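PDB 2R5F: transcriptional regulator, putative from Pseudomonas syringae pv. tomato, which probably binds a phosphorylated sugar or related effector through this domain and, as in other SorC-family regulators, couples that binding to control of transcription. Local coordinates for residues Y20-V25 and G242-G247; D59-S64 and Q109-L114; V90-G95 and D151-A156; R235-I240 and V256-G261. All coordinates share one frame; numbering follows the deposited sequence.

Contact 1: residues Y20-V25 and G242-G247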
loop_
_atom_site.group_PDB
_atom_site.type_symbol
_atom_site.label_atom_id
_atom_site.label_comp_id
_atom_site.label_asym_id
_atom_site.label_seq_id
_atom_site.Cartn_x
_atom_site.Cartn_y
_atom_site.Cartn_z
ATOM N N TYR A 20 3.730 -15.831 -9.458
ATOM C CA TYR A 20 3.886 -15.398 -8.073
ATOM C C TYR A 20 2.778 -15.888 -7.138
ATOM O O TYR A 20 2.800 -15.589 -5.935
ATOM C CB TYR A 20 4.041 -13.868 -8.017
ATOM C CG TYR A 20 5.322 -13.445 -8.709
ATOM C CD1 TYR A 20 6.567 -13.688 -8.108
ATOM C CD2 TYR A 20 5.298 -12.851 -9.976
ATOM C CE1 TYR A 20 7.741 -13.335 -8.738
ATOM C CE2 TYR A 20 6.488 -12.497 -10.615
ATOM C CZ TYR A 20 7.693 -12.747 -9.983
ATOM O OH TYR A 20 8.867 -12.414 -10.590
ATOM N N GLY A 21 1.824 -16.644 -7.684
ATOM C CA GLY A 21 0.673 -17.131 -6.893
ATOM C C GLY A 21 -0.064 -15.989 -6.221
ATOM O O GLY A 21 -0.470 -16.083 -5.080
ATOM N N ILE A 22 -0.190 -14.870 -6.926
ATOM C CA ILE A 22 -0.948 -13.748 -6.429
ATOM C C ILE A 22 -2.301 -13.747 -7.131
ATOM O O ILE A 22 -2.383 -13.983 -8.353
ATOM C CB ILE A 22 -0.188 -12.390 -6.638
ATOM C CG1 ILE A 22 -1.102 -11.189 -6.395
ATOM C CG2 ILE A 22 0.376 -12.287 -8.042
ATOM C CD1 ILE A 22 -0.371 -9.883 -6.182
ATOM N N ARG A 23 -3.340 -13.415 -6.368
ATOM C CA ARG A 23 -4.710 -13.402 -6.870
ATOM C C ARG A 23 -4.932 -12.495 -8.075
ATOM O O ARG A 23 -5.497 -12.944 -9.077
ATOM C CB ARG A 23 -5.677 -12.980 -5.769
ATOM C CG ARG A 23 -7.108 -13.403 -6.040
ATOM C CD ARG A 23 -8.116 -12.466 -5.373
ATOM N NE ARG A 23 -8.008 -12.362 -3.917
ATOM C CZ ARG A 23 -8.370 -11.268 -3.242
ATOM N NH1 ARG A 23 -8.256 -11.217 -1.913
ATOM N NH2 ARG A 23 -8.836 -10.201 -3.904
ATOM N N GLN A 24 -4.512 -11.232 -7.973
ATOM C CA GLN A 24 -4.797 -10.258 -9.017
ATOM C C GLN A 24 -3.622 -9.361 -9.290
ATOM O O GLN A 24 -2.984 -8.875 -8.379
ATOM C CB GLN A 24 -6.019 -9.401 -8.663
ATOM C CG GLN A 24 -6.559 -8.612 -9.846
ATOM C CD GLN A 24 -7.757 -7.755 -9.502
ATOM O OE1 GLN A 24 -7.930 -7.339 -8.360
ATOM N NE2 GLN A 24 -8.595 -7.481 -10.495
ATOM N N VAL A 25 -3.341 -9.137 -10.566
ATOM C CA VAL A 25 -2.379 -8.120 -10.966
ATOM C C VAL A 25 -3.128 -7.252 -11.980
ATOM O O VAL A 25 -3.844 -7.758 -12.836
ATOM C CB VAL A 25 -1.129 -8.774 -11.617
ATOM C CG1 VAL A 25 -0.292 -7.750 -12.324
ATOM C CG2 VAL A 25 -0.327 -9.621 -10.600
ATOM N N GLY A 242 10.352 -9.578 -3.959
ATOM C CA GLY A 242 10.475 -9.942 -2.539
ATOM C C GLY A 242 9.134 -9.946 -1.809
ATOM O O GLY A 242 8.791 -10.945 -1.128
ATOM N N ALA A 243 8.367 -8.857 -1.960
ATOM C CA ALA A 243 7.020 -8.747 -1.364
ATOM C C ALA A 243 6.074 -9.826 -1.912
ATOM O O ALA A 243 5.366 -10.456 -1.133
ATOM C CB ALA A 243 6.430 -7.353 -1.573
ATOM N N LEU A 244 6.097 -10.058 -3.239
ATOM C CA LEU A 244 5.353 -11.139 -3.901
ATOM C C LEU A 244 5.744 -12.516 -3.409
ATOM O O LEU A 244 4.861 -13.383 -3.161
ATOM C CB LEU A 244 5.577 -11.081 -5.406
ATOM C CG LEU A 244 4.918 -9.925 -6.170
ATOM C CD1 LEU A 244 5.366 -9.946 -7.613
ATOM C CD2 LEU A 244 3.423 -10.005 -6.059
ATOM N N LEU A 245 7.054 -12.744 -3.274
ATOM C CA LEU A 245 7.542 -14.037 -2.796
ATOM C C LEU A 245 7.264 -14.294 -1.328
ATOM O O LEU A 245 7.186 -15.471 -0.893
ATOM C CB LEU A 245 9.036 -14.255 -3.090
ATOM C CG LEU A 245 9.443 -14.546 -4.532
ATOM C CD1 LEU A 245 10.850 -15.118 -4.557
ATOM C CD2 LEU A 245 8.468 -15.501 -5.185
ATOM N N GLY A 246 7.142 -13.227 -0.553
ATOM C CA GLY A 246 6.775 -13.351 0.876
ATOM C C GLY A 246 5.289 -13.547 1.102
ATOM O O GLY A 246 4.833 -13.762 2.234
ATOM N N GLY A 247 4.527 -13.451 0.020
ATOM C CA GLY A 247 3.080 -13.598 0.045
ATOM C C GLY A 247 2.313 -12.451 0.669
ATOM O O GLY A 247 1.206 -12.656 1.157
#
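Y20 lays one face of its ring against L244 on the last turn of helix 237-245. Methyl CD1 of L244 sits 3.8 Å from the centroid of the Y20 ring, 16° off the normal, a CH-pi contact displaced toward the CG–CD2 side of the rim, where L244 CD1 is 3.7 Å from Y20 CG. With CG of Y20 turned opposite the carbonyl carbon (chi1 -65°), the ring reaches the helix; at its edge, in plane, L245 CD2 comes 3.9 Å from Y20 CD1. The phenol oxygen bonds to the backbone O of L262, so the ring is fixed at its far end as well. G21, with positive phi, ends helix 10-20 and turns the chain toward strand 24-28, which runs parallel to strand 251-255 in the Rossmann-like sheet of this domain; helix 237-245 itself closes at G247 in a Schellman motif. I22 then points back at the helix. Its chain is extended, CG1 lying anti to N (chi1 168°), and I22 CD1 meets the other methyl of L244, CD2, at 3.8 Å. The two branches of L244 are thus divided between an aromatic face and an aliphatic tip. Q24 joins the parallel pair through backbone bonds to D250 and L252.

Contact 2: residues D59-S64 and Q109-L114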
loop_
_atom_site.group_PDB
_atom_site.type_symbol
_atom_site.label_atom_id
_atom_site.label_comp_id
_atom_site.label_asym_id
_atom_site.label_seq_id
_atom_site.Cartn_x
_atom_site.Cartn_y
_atom_site.Cartn_z
ATOM N N ASP A 59 -15.703 -2.794 4.756
ATOM C CA ASP A 59 -14.227 -2.845 4.786
ATOM C C ASP A 59 -13.640 -1.880 5.821
ATOM O O ASP A 59 -14.098 -0.745 5.956
ATOM C CB ASP A 59 -13.641 -2.522 3.407
ATOM C CG ASP A 59 -13.470 -3.753 2.499
ATOM O OD1 ASP A 59 -13.272 -4.896 2.974
ATOM O OD2 ASP A 59 -13.500 -3.562 1.270
ATOM N N HIS A 60 -12.641 -2.359 6.557
ATOM C CA HIS A 60 -11.874 -1.559 7.492
ATOM C C HIS A 60 -10.510 -1.406 6.846
ATOM O O HIS A 60 -9.762 -2.382 6.762
ATOM C CB HIS A 60 -11.718 -2.316 8.814
ATOM C CG HIS A 60 -13.013 -2.595 9.519
ATOM N ND1 HIS A 60 -13.319 -2.062 10.751
ATOM C CD2 HIS A 60 -14.079 -3.350 9.162
ATOM C CE1 HIS A 60 -14.513 -2.478 11.124
ATOM N NE2 HIS A 60 -14.996 -3.265 10.178
ATOM N N ILE A 61 -10.199 -0.193 6.402
ATOM C CA ILE A 61 -9.044 0.077 5.579
ATOM C C ILE A 61 -7.829 0.508 6.397
ATOM O O ILE A 61 -7.961 1.313 7.303
ATOM C CB ILE A 61 -9.363 1.189 4.570
ATOM C CG1 ILE A 61 -10.469 0.723 3.619
ATOM C CG2 ILE A 61 -8.066 1.643 3.835
ATOM C CD1 ILE A 61 -11.077 1.822 2.822
ATOM N N GLY A 62 -6.654 -0.049 6.095
ATOM C CA GLY A 62 -5.403 0.451 6.684
ATOM C C GLY A 62 -4.611 0.986 5.519
ATOM O O GLY A 62 -4.653 0.398 4.455
ATOM N N ILE A 63 -3.925 2.118 5.681
ATOM C CA ILE A 63 -3.062 2.611 4.604
ATOM C C ILE A 63 -1.652 2.948 5.111
ATOM O O ILE A 63 -1.467 3.460 6.226
ATOM C CB ILE A 63 -3.631 3.835 3.797
ATOM C CG1 ILE A 63 -3.694 5.121 4.647
ATOM C CG2 ILE A 63 -4.963 3.522 3.122
ATOM C CD1 ILE A 63 -3.697 6.441 3.781
ATOM N N SER A 64 -0.677 2.665 4.259
ATOM C CA SER A 64 0.713 3.089 4.460
ATOM C C SER A 64 0.838 4.589 4.156
ATOM O O SER A 64 1.142 4.984 3.019
ATOM C CB SER A 64 1.611 2.297 3.505
ATOM O OG SER A 64 2.958 2.459 3.899
ATOM N N GLN A 109 -6.361 11.120 7.050
ATOM C CA GLN A 109 -7.556 11.901 7.363
ATOM C C GLN A 109 -8.334 12.266 6.099
ATOM O O GLN A 109 -9.544 12.041 6.031
ATOM C CB GLN A 109 -7.202 13.152 8.182
ATOM C CG GLN A 109 -8.452 13.988 8.620
ATOM C CD GLN A 109 -9.525 13.158 9.322
ATOM O OE1 GLN A 109 -10.544 12.771 8.724
ATOM N NE2 GLN A 109 -9.292 12.865 10.591
ATOM N N ARG A 110 -7.622 12.787 5.098
ATOM C CA ARG A 110 -8.199 13.112 3.799
ATOM C C ARG A 110 -8.967 11.938 3.224
ATOM O O ARG A 110 -10.066 12.120 2.783
ATOM C CB ARG A 110 -7.134 13.540 2.813
ATOM C CG ARG A 110 -6.763 14.975 2.904
ATOM C CD ARG A 110 -5.587 15.278 2.018
ATOM N NE ARG A 110 -5.931 15.196 0.601
ATOM C CZ ARG A 110 -5.041 15.010 -0.377
ATOM N NH1 ARG A 110 -3.747 14.877 -0.099
ATOM N NH2 ARG A 110 -5.438 14.956 -1.642
ATOM N N LEU A 111 -8.398 10.732 3.268
ATOM C CA LEU A 111 -9.038 9.511 2.767
ATOM C C LEU A 111 -10.299 9.118 3.535
ATOM O O LEU A 111 -11.290 8.694 2.942
ATOM C CB LEU A 111 -8.037 8.341 2.704
ATOM C CG LEU A 111 -8.650 7.042 2.136
ATOM C CD1 LEU A 111 -9.128 7.274 0.707
ATOM C CD2 LEU A 111 -7.741 5.799 2.246
ATOM N N ALA A 112 -10.271 9.271 4.855
ATOM C CA ALA A 112 -11.456 9.068 5.680
ATOM C C ALA A 112 -12.568 10.076 5.336
ATOM O O ALA A 112 -13.769 9.744 5.322
ATOM C CB ALA A 112 -11.075 9.147 7.120
ATOM N N THR A 113 -12.174 11.311 5.048
ATOM C CA THR A 113 -13.140 12.336 4.669
ATOM C C THR A 113 -13.820 11.934 3.371
ATOM O O THR A 113 -15.060 11.905 3.299
ATOM C CB THR A 113 -12.498 13.725 4.622
ATOM O OG1 THR A 113 -12.144 14.099 5.954
ATOM C CG2 THR A 113 -13.454 14.791 4.072
ATOM N N LEU A 114 -13.005 11.576 2.379
ATOM C CA LEU A 114 -13.496 11.102 1.093
ATOM C C LEU A 114 -14.499 9.939 1.215
ATOM O O LEU A 114 -15.577 9.976 0.600
ATOM C CB LEU A 114 -12.335 10.720 0.172
ATOM C CG LEU A 114 -11.596 11.918 -0.431
ATOM C CD1 LEU A 114 -10.250 11.459 -0.933
ATOM C CD2 LEU A 114 -12.393 12.515 -1.552
#
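L111 brings one methyl, CD2, against CG2 of I63 at 3.7 Å, the closest approach between segments 59-64 and 109-114. The leucine reaches across because its CG stands anti to the backbone N (chi1 -178°), which extends the side chain from the helix toward the sheet. I63 answers with its short branch: chi1 of 68° places CG1 between the backbone N and the carbonyl carbon, while CG2 lies beside N and takes the contact. Two residues earlier on the same face of the strand, I61 offers its own CG2 more loosely: I61 CG2 stands 4.5 Å from L111 CD2. A single methyl of the helix therefore faces two beta-branched side chains, whereas G62 between them presents its bare CA to the opposite face. The backbones stay well apart, with CA of I63 9.3 Å from CA of L111, a separation bridged by these side chains. This is a helix packed on the parallel sheet of a Rossmann-like alpha/beta domain, with strand 60-63 lying between parallel strands 88-94 and 155-162. Around the pair, I63 also packs on I70 of helix 68-75 and on I157, and L111 on M77. All three touching residues are buried and meet through carbon alone, so what holds the two segments together here is dispersion and the exclusion of water, neither of them directional.

Contact 3: residues V90-G95 and D151-A156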
loop_
_atom_site.group_PDB
_atom_site.type_symbol
_atom_site.label_atom_id
_atom_site.label_comp_id
_atom_site.label_asym_id
_atom_site.label_seq_id
_atom_site.Cartn_x
_atom_site.Cartn_y
_atom_site.Cartn_z
ATOM N N VAL A 90 -7.361 3.452 8.926
ATOM C CA VAL A 90 -6.349 3.405 9.989
ATOM C C VAL A 90 -4.988 3.728 9.376
ATOM O O VAL A 90 -4.617 3.201 8.311
ATOM C CB VAL A 90 -6.355 2.014 10.706
ATOM C CG1 VAL A 90 -5.326 1.942 11.871
ATOM C CG2 VAL A 90 -7.774 1.694 11.183
ATOM N N GLN A 91 -4.269 4.636 10.018
ATOM C CA GLN A 91 -2.898 4.930 9.647
ATOM C C GLN A 91 -2.025 3.757 10.074
ATOM O O GLN A 91 -2.002 3.419 11.258
ATOM C CB GLN A 91 -2.449 6.187 10.371
ATOM C CG GLN A 91 -0.995 6.497 10.157
ATOM C CD GLN A 91 -0.696 7.932 10.470
ATOM O OE1 GLN A 91 -1.561 8.648 10.948
ATOM N NE2 GLN A 91 0.531 8.354 10.224
ATOM N N LEU A 92 -1.298 3.146 9.133
ATOM C CA LEU A 92 -0.549 1.910 9.445
ATOM C C LEU A 92 0.924 2.101 9.751
ATOM O O LEU A 92 1.609 1.117 10.020
ATOM C CB LEU A 92 -0.658 0.890 8.319
ATOM C CG LEU A 92 -1.999 0.259 7.945
ATOM C CD1 LEU A 92 -1.748 -0.667 6.779
ATOM C CD2 LEU A 92 -2.661 -0.473 9.080
ATOM N N LEU A 93 1.409 3.337 9.662
ATOM C CA LEU A 93 2.811 3.679 9.939
ATOM C C LEU A 93 2.875 5.139 10.362
ATOM O O LEU A 93 2.289 6.007 9.706
ATOM C CB LEU A 93 3.713 3.468 8.707
ATOM C CG LEU A 93 5.108 4.151 8.689
ATOM C CD1 LEU A 93 5.928 3.845 9.909
ATOM C CD2 LEU A 93 5.912 3.772 7.447
ATOM N N GLY A 94 3.591 5.401 11.447
ATOM C CA GLY A 94 3.782 6.755 11.941
ATOM C C GLY A 94 5.163 6.907 12.554
ATOM O O GLY A 94 5.700 5.965 13.139
ATOM N N GLY A 95 5.730 8.101 12.416
ATOM C CA GLY A 95 7.050 8.417 12.939
ATOM C C GLY A 95 7.070 9.856 13.393
ATOM O O GLY A 95 6.031 10.400 13.769
ATOM N N ASP A 151 -6.232 -5.401 14.073
ATOM C CA ASP A 151 -6.836 -6.714 13.989
ATOM C C ASP A 151 -8.190 -6.729 13.262
ATOM O O ASP A 151 -8.649 -7.791 12.829
ATOM C CB ASP A 151 -6.898 -7.342 15.381
ATOM C CG ASP A 151 -5.515 -7.749 15.881
ATOM O OD1 ASP A 151 -5.021 -8.811 15.436
ATOM O OD2 ASP A 151 -4.919 -6.992 16.692
ATOM N N SER A 152 -8.806 -5.555 13.110
ATOM C CA SER A 152 -10.077 -5.439 12.387
ATOM C C SER A 152 -9.852 -5.183 10.887
ATOM O O SER A 152 -10.747 -5.430 10.069
ATOM C CB SER A 152 -10.978 -4.350 13.006
ATOM O OG SER A 152 -10.962 -4.370 14.435
ATOM N N ILE A 153 -8.667 -4.705 10.521
ATOM C CA ILE A 153 -8.401 -4.346 9.112
ATOM C C ILE A 153 -8.658 -5.469 8.108
ATOM O O ILE A 153 -8.227 -6.599 8.307
ATOM C CB ILE A 153 -7.008 -3.746 8.929
ATOM C CG1 ILE A 153 -6.992 -2.325 9.518
ATOM C CG2 ILE A 153 -6.623 -3.687 7.446
ATOM C CD1 ILE A 153 -5.636 -1.941 9.948
ATOM N N THR A 154 -9.385 -5.136 7.043
ATOM C CA THR A 154 -9.788 -6.086 6.027
ATOM C C THR A 154 -9.193 -5.782 4.660
ATOM O O THR A 154 -9.114 -6.664 3.826
ATOM C CB THR A 154 -11.320 -6.155 5.909
ATOM O OG1 THR A 154 -11.821 -4.930 5.366
ATOM C CG2 THR A 154 -11.940 -6.394 7.251
ATOM N N LEU A 155 -8.801 -4.529 4.435
ATOM C CA LEU A 155 -8.110 -4.111 3.228
ATOM C C LEU A 155 -6.916 -3.240 3.590
ATOM O O LEU A 155 -7.091 -2.100 4.042
ATOM C CB LEU A 155 -9.046 -3.322 2.319
ATOM C CG LEU A 155 -8.479 -2.597 1.073
ATOM C CD1 LEU A 155 -7.878 -3.533 0.044
ATOM C CD2 LEU A 155 -9.583 -1.771 0.440
ATOM N N ALA A 156 -5.710 -3.773 3.435
ATOM C CA ALA A 156 -4.498 -2.937 3.587
ATOM C C ALA A 156 -4.033 -2.443 2.250
ATOM O O ALA A 156 -3.867 -3.222 1.332
ATOM C CB ALA A 156 -3.375 -3.683 4.324
#
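The two segments do not pair with each other: the nearest CA atoms, those of V90 and I153, are 8.1 Å apart, and strand 60-63 lies between strands 88-94 and 155-162 in the sheet. Side chains bridge the gap. I153, in the loop leading into strand 155-162, sends out its long branch, CG1 lying opposite the carbonyl carbon (chi1 -73°), and the terminal CD1 does all its touching. I153 CD1 presses on L92 CD2 at 3.4 Å, closer than carbons usually sit, and reaches V90 CB at 4.1 Å. L92 and I153 pass one another in opposite directions, meeting at their terminal methyls. The other methyl of L92, CD1, lies 4.2 Å from CB of A156, the second residue of strand 155-162. These side chains meet over strand 60-63, at the bare CA of G62, on one face of the Rossmann-like sheet of this domain. Helix 138-149 packs on V90 through V146 and R149, while M216 packs on both L92 and I153. Q91 points the other way. Its extended chain turns NE2 back to the carbonyl O of L93, Q91 NE2 to L93 O being 3.0 Å with a 155° angle at hydrogen. Q91 OE1 accepts from the backbone N of L122, and with both ends of the amide engaged its rotation is set.

Contact 4: residues R235-I240 and V256-G261. With SO4 (sulfate ion), chain B.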
loop_
_atom_site.group_PDB
_atom_site.type_symbol
_atom_site.label_atom_id
_atom_site.label_comp_id
_atom_site.label_asym_id
_atom_site.label_seq_id
_atom_site.Cartn_x
_atom_site.Cartn_y
_atom_site.Cartn_z
ATOM N N ARG A 235 13.585 0.506 -10.459
ATOM C CA ARG A 235 14.350 0.357 -9.210
ATOM C C ARG A 235 13.647 -0.468 -8.123
ATOM O O ARG A 235 14.265 -0.873 -7.132
ATOM C CB ARG A 235 14.726 1.726 -8.644
ATOM C CG ARG A 235 15.511 2.588 -9.606
ATOM C CD ARG A 235 16.558 3.419 -8.874
ATOM N NE ARG A 235 17.851 2.729 -8.733
ATOM C CZ ARG A 235 18.465 2.486 -7.569
ATOM N NH1 ARG A 235 17.908 2.865 -6.420
ATOM N NH2 ARG A 235 19.647 1.870 -7.557
ATOM N N LYS A 236 12.366 -0.727 -8.319
ATOM C CA LYS A 236 11.545 -1.391 -7.316
ATOM C C LYS A 236 11.330 -2.889 -7.577
ATOM O O LYS A 236 10.846 -3.590 -6.690
ATOM C CB LYS A 236 10.164 -0.730 -7.251
ATOM C CG LYS A 236 10.149 0.676 -6.710
ATOM C CD LYS A 236 8.930 0.840 -5.854
ATOM C CE LYS A 236 8.732 2.277 -5.468
ATOM N NZ LYS A 236 7.521 2.369 -4.638
ATOM N N VAL A 237 11.673 -3.357 -8.785
ATOM C CA VAL A 237 11.428 -4.755 -9.194
ATOM C C VAL A 237 11.854 -5.826 -8.139
ATOM O O VAL A 237 11.015 -6.621 -7.700
ATOM C CB VAL A 237 11.961 -5.045 -10.654
ATOM C CG1 VAL A 237 11.714 -6.478 -11.077
ATOM C CG2 VAL A 237 11.305 -4.098 -11.673
ATOM N N GLN A 238 13.114 -5.814 -7.699
ATOM C CA GLN A 238 13.595 -6.776 -6.712
ATOM C C GLN A 238 12.797 -6.691 -5.394
ATOM O O GLN A 238 12.492 -7.710 -4.765
ATOM C CB GLN A 238 15.077 -6.567 -6.430
ATOM C CG GLN A 238 15.719 -7.731 -5.664
ATOM C CD GLN A 238 17.060 -7.393 -5.078
ATOM O OE1 GLN A 238 17.337 -6.232 -4.762
ATOM N NE2 GLN A 238 17.910 -8.405 -4.918
ATOM N N ALA A 239 12.469 -5.459 -5.009
ATOM C CA ALA A 239 11.669 -5.168 -3.825
ATOM C C ALA A 239 10.269 -5.746 -3.948
ATOM O O ALA A 239 9.799 -6.426 -3.037
ATOM C CB ALA A 239 11.598 -3.659 -3.586
ATOM N N ILE A 240 9.600 -5.460 -5.063
ATOM C CA ILE A 240 8.262 -5.989 -5.344
ATOM C C ILE A 240 8.239 -7.523 -5.448
ATOM O O ILE A 240 7.329 -8.174 -4.903
ATOM C CB ILE A 240 7.679 -5.350 -6.601
ATOM C CG1 ILE A 240 7.548 -3.821 -6.389
ATOM C CG2 ILE A 240 6.287 -5.936 -6.926
ATOM C CD1 ILE A 240 7.415 -3.063 -7.695
ATOM N N VAL A 256 3.591 -1.320 -16.922
ATOM C CA VAL A 256 4.057 -2.316 -17.896
ATOM C C VAL A 256 5.543 -2.674 -17.746
ATOM O O VAL A 256 5.909 -3.826 -17.797
ATOM C CB VAL A 256 3.872 -1.855 -19.413
ATOM C CG1 VAL A 256 4.240 -2.988 -20.361
ATOM C CG2 VAL A 256 2.503 -1.417 -19.705
ATOM N N GLY A 257 6.404 -1.680 -17.615
ATOM C CA GLY A 257 7.853 -1.945 -17.583
ATOM C C GLY A 257 8.163 -2.800 -16.376
ATOM O O GLY A 257 8.871 -3.807 -16.494
ATOM N N THR A 258 7.610 -2.416 -15.228
ATOM C CA THR A 258 7.781 -3.158 -13.991
ATOM C C THR A 258 7.255 -4.577 -14.130
ATOM O O THR A 258 7.911 -5.511 -13.719
ATOM C CB THR A 258 7.089 -2.466 -12.781
ATOM O OG1 THR A 258 7.622 -1.138 -12.636
ATOM C CG2 THR A 258 7.353 -3.251 -11.477
ATOM N N ALA A 259 6.061 -4.715 -14.690
ATOM C CA ALA A 259 5.425 -6.009 -14.846
ATOM C C ALA A 259 6.280 -6.902 -15.732
ATOM O O ALA A 259 6.392 -8.096 -15.478
ATOM C CB ALA A 259 4.027 -5.845 -15.435
ATOM N N ARG A 260 6.880 -6.312 -16.767
ATOM C CA ARG A 260 7.803 -7.031 -17.652
ATOM C C ARG A 260 9.108 -7.418 -16.943
ATOM O O ARG A 260 9.583 -8.522 -17.107
ATOM C CB ARG A 260 8.025 -6.262 -18.959
ATOM C CG ARG A 260 6.863 -6.470 -19.987
ATOM C CD ARG A 260 6.954 -5.585 -21.237
ATOM N NE ARG A 260 5.740 -5.690 -22.074
ATOM C CZ ARG A 260 5.390 -4.808 -23.020
ATOM N NH1 ARG A 260 4.266 -4.976 -23.718
ATOM N NH2 ARG A 260 6.150 -3.744 -23.268
ATOM N N GLY A 261 9.673 -6.517 -16.139
ATOM C CA GLY A 261 10.816 -6.856 -15.287
ATOM C C GLY A 261 10.612 -8.038 -14.337
ATOM O O GLY A 261 11.520 -8.870 -14.176
HETATM S S SO4 B . 6.303 5.166 -2.536
HETATM O O1 SO4 B . 7.594 4.500 -2.639
HETATM O O2 SO4 B . 5.944 5.854 -3.765
HETATM O O3 SO4 B . 5.246 4.242 -2.218
HETATM O O4 SO4 B . 6.399 6.231 -1.537
#
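K236 NZ is hydrogen-bonded to two acceptors, O1 of a bound sulfate at 2.9 Å and the backbone O of I160. The lysine chain bends at chi2 (-141°) and then runs straight, carrying the ammonium away from helix 256-262 and toward the anion, which S67, T69 and the backbone N of S68 also bind. The contact between the helices is made by the neighbouring residues. V237 stands with CG1 anti to N (chi1 180°), and its two methyls take different partners: V237 CG1 rests 3.8 Å from G261 C, while V237 CG2 lies 4.0 Å from T258 CG2. A turn further on, I240 CD1 lies 3.8 Å from T258 CG2, the two side chains crossing at about a right angle. T258 is thus divided by its two branches, its methyl turned to the aliphatic pair while OG1 is bonded to D255 and to the backbone N of G233. At G261 the absence of a side chain lets V237 lie directly on the helix backbone. The two helices precede and follow strand 251-255 in the chain and pack against each other. The sulfate probably came from the crystallisation liquor, yet a lysine, two hydroxyl side chains and a main-chain N-H around a tetrahedral anion are consistent with a phosphate-binding subsite for a sugar-phosphate effector, beside which the two segments meet through apolar contacts.

Contacts 2 and 3 form one region of the domain, their centres 9 Å apart: they share neighbouring strands of the sheet and touch directly, with I61 O 2.8 Å from V90 N and H60 O 2.8 Å from T154 N, both probable hydrogen bonds. Contacts 1 and 4 lie elsewhere, their centres 13 Å apart, using successive parts of helix 237-245, whose start packs on helix 256-262 and whose end meets Y20 and I22. Contact 2 is about 24 Å from contact 1 and 27 Å from contact 4, centre to centre, across the middle of the chain. The sulfate bound by K236, together with S67, S68 and T69, lies at contact 4.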